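Local coordinates for putative NADPH:quinone reductase (Bacillus thuringiensis, PDB 3GMS), which probably reduces quinones with NADPH, as a member of the medium-chain dehydrogenase/reductase superfamily, although its function has not been established, at residues P43-D48 with Y126-T131; L49-G54 with P66-V71. One frame throughout, in Å; residues are numbered along the deposited sequence.

Overall arrangement
Both contacts are small and involve the excursion between strands 34-43 and 71-77, interaction 2 wholly and interaction 1 with one of its two segments. Interaction 2 joins residues 49-54 to 66-71. Interaction 1 brings the start of helix 46-49 beside the start of helix 127-139 and is only partly buried. Interaction 2 has its centre about 11 Å from the centre of the chain, against about 3 Å for interaction 1, yet three of its four touching residues are buried. Interaction 1 mixes polar side chains with an isoleucine, whereas prolines carry interaction 2. Their centres are about 9 Å apart, and Glu69 bridges them by hydrogen bonding to Asn45 and Tyr126.

Interaction 1. Residues P43-D48 with Y126-T131; sequences PINPSD and YINPLT
With Asn45 CG anti to its carbonyl carbon (chi1 -63°), ND2 comes to the flank of Ile127, whose CG1 takes the same position on its own residue (chi1 -66°). Both side chains start toward the other segment. Asn45 ND2 lies 4.1 Å from Ile127 CG1 and about as far from its CB. The other branch of Ile127 meets Ser47: Ile127 CG2 lies 4.0 Å from Ser47 OG. The contacts are loose van der Waals ones, an amide nitrogen and a hydroxyl oxygen each lying against isoleucine carbons. The amide has its polar partners outside the pair: ND2 bonds to Glu69 and OD1 to Lys326. These two bonds should fix the rotation of the amide.

Each side is also braced from within. Asn45 N donates to Asp48 OD2 at 2.8 Å, on the anti side of the carboxylate and 33° out of its plane. The backbone Asp48 N returns a bond of 2.8 Å to Asn45 O, which closes the turn. Within 126-131, Ile127 CD1 sits 3.7 Å above the plane of the Tyr126 ring, toward its rim. Ile127 O accepts both the backbone N and the hydroxyl of Thr131, one turn on.

Asn128 packs on helix 156-168 and on Lys326 of strand 326-330. Tyr126 and Leu130 lean on helix 268-274. The contact thus sets the turn that follows strand 34-43, at the start of helix 46-49, against the first turn of helix 127-139.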
ATOM      1  N   PRO A  43       2.907 -10.240  -1.539  1.00 20.20           N
ATOM      2  CA  PRO A  43       2.270 -10.086  -0.238  1.00 20.28           C
ATOM      3  C   PRO A  43       0.764 -10.262  -0.425  1.00 21.68           C
ATOM      4  O   PRO A  43       0.235 -10.107  -1.536  1.00 22.53           O
ATOM      5  CB  PRO A  43       2.599  -8.628   0.116  1.00 21.26           C
ATOM      6  CG  PRO A  43       2.426  -7.897  -1.237  1.00 19.14           C
ATOM      7  CD  PRO A  43       3.084  -8.939  -2.223  1.00 19.64           C
ATOM      8  N   ILE A  44       0.075 -10.593   0.663  1.00 21.96           N
ATOM      9  CA  ILE A  44      -1.363 -10.446   0.716  1.00 21.96           C
ATOM     10  C   ILE A  44      -1.645  -9.144   1.451  1.00 22.85           C
ATOM     11  O   ILE A  44      -1.567  -9.063   2.680  1.00 24.00           O
ATOM     12  CB  ILE A  44      -2.042 -11.644   1.403  1.00 22.42           C
ATOM     13  CG1 ILE A  44      -1.777 -12.904   0.540  1.00 22.87           C
ATOM     14  CG2 ILE A  44      -3.578 -11.357   1.562  1.00 22.86           C
ATOM     15  CD1 ILE A  44      -2.264 -14.241   1.164  1.00 24.22           C
ATOM     16  N   ASN A  45      -1.918  -8.092   0.698  1.00 22.21           N
ATOM     17  CA  ASN A  45      -2.263  -6.834   1.342  1.00 23.48           C
ATOM     18  C   ASN A  45      -3.774  -6.770   1.604  1.00 24.95           C
ATOM     19  O   ASN A  45      -4.552  -7.184   0.765  1.00 24.47           O
ATOM     20  CB  ASN A  45      -1.883  -5.640   0.449  1.00 23.33           C
ATOM     21  CG  ASN A  45      -0.356  -5.534   0.177  1.00 23.83           C
ATOM     22  OD1 ASN A  45       0.457  -5.816   1.047  1.00 25.20           O
ATOM     23  ND2 ASN A  45       0.010  -5.077  -1.024  1.00 24.96           N
ATOM     24  N   PRO A  46      -4.198  -6.197   2.756  1.00 27.21           N
ATOM     25  CA  PRO A  46      -5.629  -5.890   2.908  1.00 28.33           C
ATOM     26  C   PRO A  46      -6.244  -5.195   1.683  1.00 28.96           C
ATOM     27  O   PRO A  46      -7.406  -5.473   1.328  1.00 29.78           O
ATOM     28  CB  PRO A  46      -5.670  -5.009   4.186  1.00 29.56           C
ATOM     29  CG  PRO A  46      -4.552  -5.548   5.029  1.00 28.11           C
ATOM     30  CD  PRO A  46      -3.426  -5.752   3.926  1.00 28.62           C
ATOM     31  N   SER A  47      -5.489  -4.348   0.983  1.00 28.52           N
ATOM     32  CA  SER A  47      -6.004  -3.687  -0.214  1.00 28.08           C
ATOM     33  C   SER A  47      -6.157  -4.604  -1.445  1.00 26.83           C
ATOM     34  O   SER A  47      -6.878  -4.269  -2.402  1.00 27.88           O
ATOM     35  CB  SER A  47      -5.118  -2.470  -0.595  1.00 29.17           C
ATOM     36  OG  SER A  47      -3.782  -2.901  -0.788  1.00 32.23           O
ATOM     37  N   ASP A  48      -5.521  -5.768  -1.419  1.00 24.67           N
ATOM     38  CA  ASP A  48      -5.741  -6.778  -2.475  1.00 23.37           C
ATOM     39  C   ASP A  48      -7.117  -7.434  -2.273  1.00 23.67           C
ATOM     40  O   ASP A  48      -7.688  -7.984  -3.216  1.00 24.36           O
ATOM     41  CB  ASP A  48      -4.726  -7.920  -2.420  1.00 22.67           C
ATOM     42  CG  ASP A  48      -3.328  -7.489  -2.738  1.00 24.96           C
ATOM     43  OD1 ASP A  48      -3.164  -6.737  -3.718  1.00 24.99           O
ATOM     44  OD2 ASP A  48      -2.387  -7.961  -2.056  1.00 25.76           O
ATOM     45  N   TYR A 126       5.787  -1.518  -3.506  1.00 19.44           N
ATOM     46  CA  TYR A 126       4.854  -0.718  -4.298  1.00 19.11           C
ATOM     47  C   TYR A 126       3.791  -0.031  -3.466  1.00 19.63           C
ATOM     48  O   TYR A 126       3.863   1.145  -3.213  1.00 18.42           O
ATOM     49  CB  TYR A 126       4.242  -1.599  -5.377  1.00 20.25           C
ATOM     50  CG  TYR A 126       3.187  -0.969  -6.287  1.00 19.57           C
ATOM     51  CD1 TYR A 126       3.174   0.418  -6.590  1.00 20.37           C
ATOM     52  CD2 TYR A 126       2.246  -1.800  -6.898  1.00 18.04           C
ATOM     53  CE1 TYR A 126       2.202   0.939  -7.456  1.00 20.38           C
ATOM     54  CE2 TYR A 126       1.280  -1.297  -7.768  1.00 19.96           C
ATOM     55  CZ  TYR A 126       1.274   0.076  -8.042  1.00 21.26           C
ATOM     56  OH  TYR A 126       0.319   0.586  -8.898  1.00 20.76           O
ATOM     57  N   ILE A 127       2.795  -0.763  -2.999  1.00 19.75           N
ATOM     58  CA  ILE A 127       1.588  -0.096  -2.567  1.00 20.22           C
ATOM     59  C   ILE A 127       1.761   0.849  -1.362  1.00 19.55           C
ATOM     60  O   ILE A 127       1.420   2.019  -1.459  1.00 19.91           O
ATOM     61  CB  ILE A 127       0.450  -1.150  -2.273  1.00 20.84           C
ATOM     62  CG1 ILE A 127       0.034  -1.849  -3.589  1.00 19.91           C
ATOM     63  CG2 ILE A 127      -0.771  -0.457  -1.690  1.00 22.36           C
ATOM     64  CD1 ILE A 127      -0.629  -0.931  -4.595  1.00 22.52           C
ATOM     65  N   ASN A 128       2.262   0.330  -0.253  1.00 19.95           N
ATOM     66  CA  ASN A 128       2.456   1.155   0.937  1.00 20.15           C
ATOM     67  C   ASN A 128       3.579   2.217   0.807  1.00 20.24           C
ATOM     68  O   ASN A 128       3.317   3.389   1.179  1.00 21.77           O
ATOM     69  CB  ASN A 128       2.579   0.279   2.190  1.00 20.03           C
ATOM     70  CG  ASN A 128       1.298  -0.470   2.455  1.00 21.52           C
ATOM     71  OD1 ASN A 128       0.233   0.117   2.310  1.00 27.60           O
ATOM     72  ND2 ASN A 128       1.381  -1.762   2.768  1.00 26.29           N
ATOM     73  N   PRO A 129       4.769   1.857   0.266  1.00 20.68           N
ATOM     74  CA  PRO A 129       5.832   2.859   0.171  1.00 21.05           C
ATOM     75  C   PRO A 129       5.495   3.948  -0.822  1.00 21.40           C
ATOM     76  O   PRO A 129       5.689   5.128  -0.512  1.00 21.69           O
ATOM     77  CB  PRO A 129       7.072   2.049  -0.274  1.00 21.41           C
ATOM     78  CG  PRO A 129       6.795   0.682   0.212  1.00 23.18           C
ATOM     79  CD  PRO A 129       5.298   0.509  -0.017  1.00 20.96           C
ATOM     80  N   LEU A 130       5.010   3.579  -2.012  1.00 20.66           N
ATOM     81  CA  LEU A 130       4.644   4.617  -2.964  1.00 20.34           C
ATOM     82  C   LEU A 130       3.529   5.573  -2.468  1.00 20.31           C
ATOM     83  O   LEU A 130       3.638   6.773  -2.641  1.00 20.01           O
ATOM     84  CB  LEU A 130       4.313   4.025  -4.321  1.00 20.50           C
ATOM     85  CG  LEU A 130       4.255   4.973  -5.497  1.00 21.15           C
ATOM     86  CD1 LEU A 130       5.580   5.686  -5.762  1.00 21.70           C
ATOM     87  CD2 LEU A 130       3.826   4.137  -6.700  1.00 19.40           C
ATOM     88  N   THR A 131       2.502   5.026  -1.820  1.00 20.29           N
ATOM     89  CA  THR A 131       1.442   5.821  -1.204  1.00 20.05           C
ATOM     90  C   THR A 131       1.986   6.758  -0.116  1.00 20.59           C
ATOM     91  O   THR A 131       1.671   7.985  -0.108  1.00 20.38           O
ATOM     92  CB  THR A 131       0.295   4.942  -0.647  1.00 20.09           C
ATOM     93  OG1 THR A 131      -0.301   4.218  -1.734  1.00 18.88           O
ATOM     94  CG2 THR A 131      -0.801   5.825  -0.008  1.00 20.35           C
TER

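Interaction 2. Residues L49-G54 with P66-V71; sequences LIPITG and PGYEGV
Apolar packing joins the two segments at two points. Pro51 meets Tyr68 with the tip of its ring: Pro51 CG lies 3.9 Å from Tyr68 OH. The same carbon is 4.0 Å from Tyr68 CE2. It comes to the edge of the aromatic ring, near its plane, so this is not a stack on a face. The second point pairs Ile52 with Pro66. Ile52 CD1 lies 4.1 Å from Pro66 CG. Its side chain is nearly straight beyond CB (chi2 170°), which carries the end methyl over to the proline.

Hydrogen bonds serve each segment on its own side. Thr53 OG1 donates to Ile50 O at 2.6 Å, in the carbonyl plane and on a lone pair. Gly54 N reaches Pro51 O at 3.3 Å, and weak backbone bonds help to hold the turns at 49-53. The other segment has no regular structure over 66-70 and makes its backbone bonds to neighbours. The backbone of Pro66 and Gly67 bonds to Trp99 and Thr98, while Tyr68 N bonds to Asp48.

The sequence Gly-Tyr-Glu recalls the Gly-His-Glu motif of zinc-dependent relatives, where the histidine binds the catalytic zinc. A tyrosine in that position is consistent with a zinc-independent quinone reductase. The contact is van der Waals packing, with the Tyr68 hydroxyl meeting a proline carbon of the other segment. Two prolines, whose rings restrict the backbone, take part in it. With no polar bond between the segments, their relative placing probably depends on the backbone bonds each makes to its surroundings, and on the packing of these four side chains.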
ATOM      1  N   LEU A  49      -7.593  -7.469  -1.035  1.00 23.24           N
ATOM      2  CA  LEU A  49      -8.878  -8.148  -0.765  1.00 23.44           C
ATOM      3  C   LEU A  49     -10.131  -7.330  -1.069  1.00 24.23           C
ATOM      4  O   LEU A  49     -11.196  -7.892  -1.387  1.00 24.75           O
ATOM      5  CB  LEU A  49      -8.937  -8.629   0.679  1.00 22.78           C
ATOM      6  CG  LEU A  49      -7.776  -9.493   1.143  1.00 22.45           C
ATOM      7  CD1 LEU A  49      -8.026  -9.937   2.594  1.00 25.41           C
ATOM      8  CD2 LEU A  49      -7.593 -10.672   0.203  1.00 22.63           C
ATOM      9  N   ILE A  50     -10.030  -6.017  -0.928  1.00 24.34           N
ATOM     10  CA  ILE A  50     -11.162  -5.119  -1.175  1.00 26.25           C
ATOM     11  C   ILE A  50     -11.837  -5.352  -2.553  1.00 26.21           C
ATOM     12  O   ILE A  50     -13.076  -5.468  -2.625  1.00 26.21           O
ATOM     13  CB  ILE A  50     -10.742  -3.629  -0.966  1.00 26.07           C
ATOM     14  CG1 ILE A  50     -10.318  -3.409   0.490  1.00 28.46           C
ATOM     15  CG2 ILE A  50     -11.909  -2.671  -1.357  1.00 30.19           C
ATOM     16  CD1 ILE A  50      -9.870  -1.968   0.807  1.00 33.57           C
ATOM     17  N   PRO A  51     -11.052  -5.459  -3.651  1.00 26.56           N
ATOM     18  CA  PRO A  51     -11.764  -5.688  -4.911  1.00 26.74           C
ATOM     19  C   PRO A  51     -12.539  -7.010  -4.970  1.00 27.43           C
ATOM     20  O   PRO A  51     -13.535  -7.102  -5.707  1.00 26.77           O
ATOM     21  CB  PRO A  51     -10.659  -5.724  -5.975  1.00 27.09           C
ATOM     22  CG  PRO A  51      -9.380  -5.308  -5.277  1.00 27.72           C
ATOM     23  CD  PRO A  51      -9.642  -5.069  -3.836  1.00 26.76           C
ATOM     24  N   ILE A  52     -12.078  -8.024  -4.230  1.00 27.26           N
ATOM     25  CA  ILE A  52     -12.710  -9.322  -4.267  1.00 28.34           C
ATOM     26  C   ILE A  52     -14.131  -9.161  -3.730  1.00 29.49           C
ATOM     27  O   ILE A  52     -15.038  -9.791  -4.229  1.00 30.75           O
ATOM     28  CB  ILE A  52     -11.952 -10.384  -3.446  1.00 28.11           C
ATOM     29  CG1 ILE A  52     -10.497 -10.484  -3.944  1.00 26.83           C
ATOM     30  CG2 ILE A  52     -12.648 -11.749  -3.563  1.00 28.36           C
ATOM     31  CD1 ILE A  52      -9.596 -11.344  -3.041  1.00 26.22           C
ATOM     32  N   THR A  53     -14.305  -8.324  -2.712  1.00 30.41           N
ATOM     33  CA  THR A  53     -15.594  -8.159  -2.055  1.00 31.49           C
ATOM     34  C   THR A  53     -16.679  -7.458  -2.877  1.00 33.12           C
ATOM     35  O   THR A  53     -17.840  -7.451  -2.457  1.00 33.30           O
ATOM     36  CB  THR A  53     -15.470  -7.337  -0.781  1.00 31.90           C
ATOM     37  OG1 THR A  53     -15.110  -5.994  -1.138  1.00 31.79           O
ATOM     38  CG2 THR A  53     -14.462  -7.951   0.159  1.00 32.15           C
ATOM     39  N   GLY A  54     -16.319  -6.875  -4.019  1.00 33.39           N
ATOM     40  CA  GLY A  54     -17.283  -6.187  -4.866  1.00 35.96           C
ATOM     41  C   GLY A  54     -17.444  -4.708  -4.609  1.00 37.76           C
ATOM     42  O   GLY A  54     -18.233  -4.057  -5.301  1.00 38.40           O
ATOM     43  N   PRO A  66      -6.579 -11.667  -8.394  1.00 21.80           N
ATOM     44  CA  PRO A  66      -6.206 -10.606  -7.446  1.00 21.81           C
ATOM     45  C   PRO A  66      -4.683 -10.339  -7.349  1.00 21.19           C
ATOM     46  O   PRO A  66      -3.872 -11.125  -7.843  1.00 20.34           O
ATOM     47  CB  PRO A  66      -6.640 -11.142  -6.080  1.00 21.13           C
ATOM     48  CG  PRO A  66      -7.278 -12.443  -6.301  1.00 24.43           C
ATOM     49  CD  PRO A  66      -7.082 -12.885  -7.719  1.00 22.40           C
ATOM     50  N   GLY A  67      -4.327  -9.283  -6.618  1.00 20.98           N
ATOM     51  CA  GLY A  67      -2.917  -8.989  -6.353  1.00 20.66           C
ATOM     52  C   GLY A  67      -2.357  -7.821  -7.147  1.00 19.42           C
ATOM     53  O   GLY A  67      -2.346  -7.801  -8.386  1.00 20.07           O
ATOM     54  N   TYR A  68      -1.886  -6.829  -6.416  1.00 20.10           N
ATOM     55  CA  TYR A  68      -1.319  -5.628  -7.058  1.00 18.47           C
ATOM     56  C   TYR A  68       0.169  -5.610  -7.063  1.00 19.25           C
ATOM     57  O   TYR A  68       0.776  -4.772  -7.774  1.00 18.84           O
ATOM     58  CB  TYR A  68      -1.832  -4.323  -6.411  1.00 19.23           C
ATOM     59  CG  TYR A  68      -3.255  -4.053  -6.765  1.00 21.80           C
ATOM     60  CD1 TYR A  68      -3.596  -3.545  -8.015  1.00 27.19           C
ATOM     61  CD2 TYR A  68      -4.279  -4.402  -5.892  1.00 23.93           C
ATOM     62  CE1 TYR A  68      -4.920  -3.292  -8.366  1.00 28.63           C
ATOM     63  CE2 TYR A  68      -5.626  -4.140  -6.232  1.00 26.00           C
ATOM     64  CZ  TYR A  68      -5.928  -3.602  -7.464  1.00 29.00           C
ATOM     65  OH  TYR A  68      -7.234  -3.371  -7.837  1.00 30.10           O
ATOM     66  N   GLU A  69       0.804  -6.440  -6.250  1.00 19.59           N
ATOM     67  CA  GLU A  69       2.270  -6.361  -6.221  1.00 19.78           C
ATOM     68  C   GLU A  69       2.990  -7.701  -6.009  1.00 19.58           C
ATOM     69  O   GLU A  69       2.358  -8.747  -5.800  1.00 18.76           O
ATOM     70  CB  GLU A  69       2.759  -5.263  -5.265  1.00 21.29           C
ATOM     71  CG  GLU A  69       2.614  -5.571  -3.826  1.00 23.43           C
ATOM     72  CD  GLU A  69       3.218  -4.487  -2.921  1.00 26.37           C
ATOM     73  OE1 GLU A  69       2.532  -4.143  -1.969  1.00 26.07           O
ATOM     74  OE2 GLU A  69       4.371  -4.013  -3.123  1.00 25.04           O
ATOM     75  N   GLY A  70       4.307  -7.650  -6.068  1.00 18.27           N
ATOM     76  CA  GLY A  70       5.160  -8.835  -5.915  1.00 18.38           C
ATOM     77  C   GLY A  70       6.368  -8.756  -6.838  1.00 19.58           C
ATOM     78  O   GLY A  70       6.479  -7.835  -7.661  1.00 19.81           O
ATOM     79  N   VAL A  71       7.247  -9.748  -6.719  1.00 19.66           N
ATOM     80  CA  VAL A  71       8.502  -9.743  -7.449  1.00 20.42           C
ATOM     81  C   VAL A  71       8.620 -11.073  -8.197  1.00 20.34           C
ATOM     82  O   VAL A  71       8.113 -12.096  -7.731  1.00 21.35           O
ATOM     83  CB  VAL A  71       9.667  -9.580  -6.461  1.00 20.49           C
ATOM     84  CG1 VAL A  71       9.732 -10.773  -5.502  1.00 20.68           C
ATOM     85  CG2 VAL A  71      11.003  -9.397  -7.190  1.00 21.43           C
TER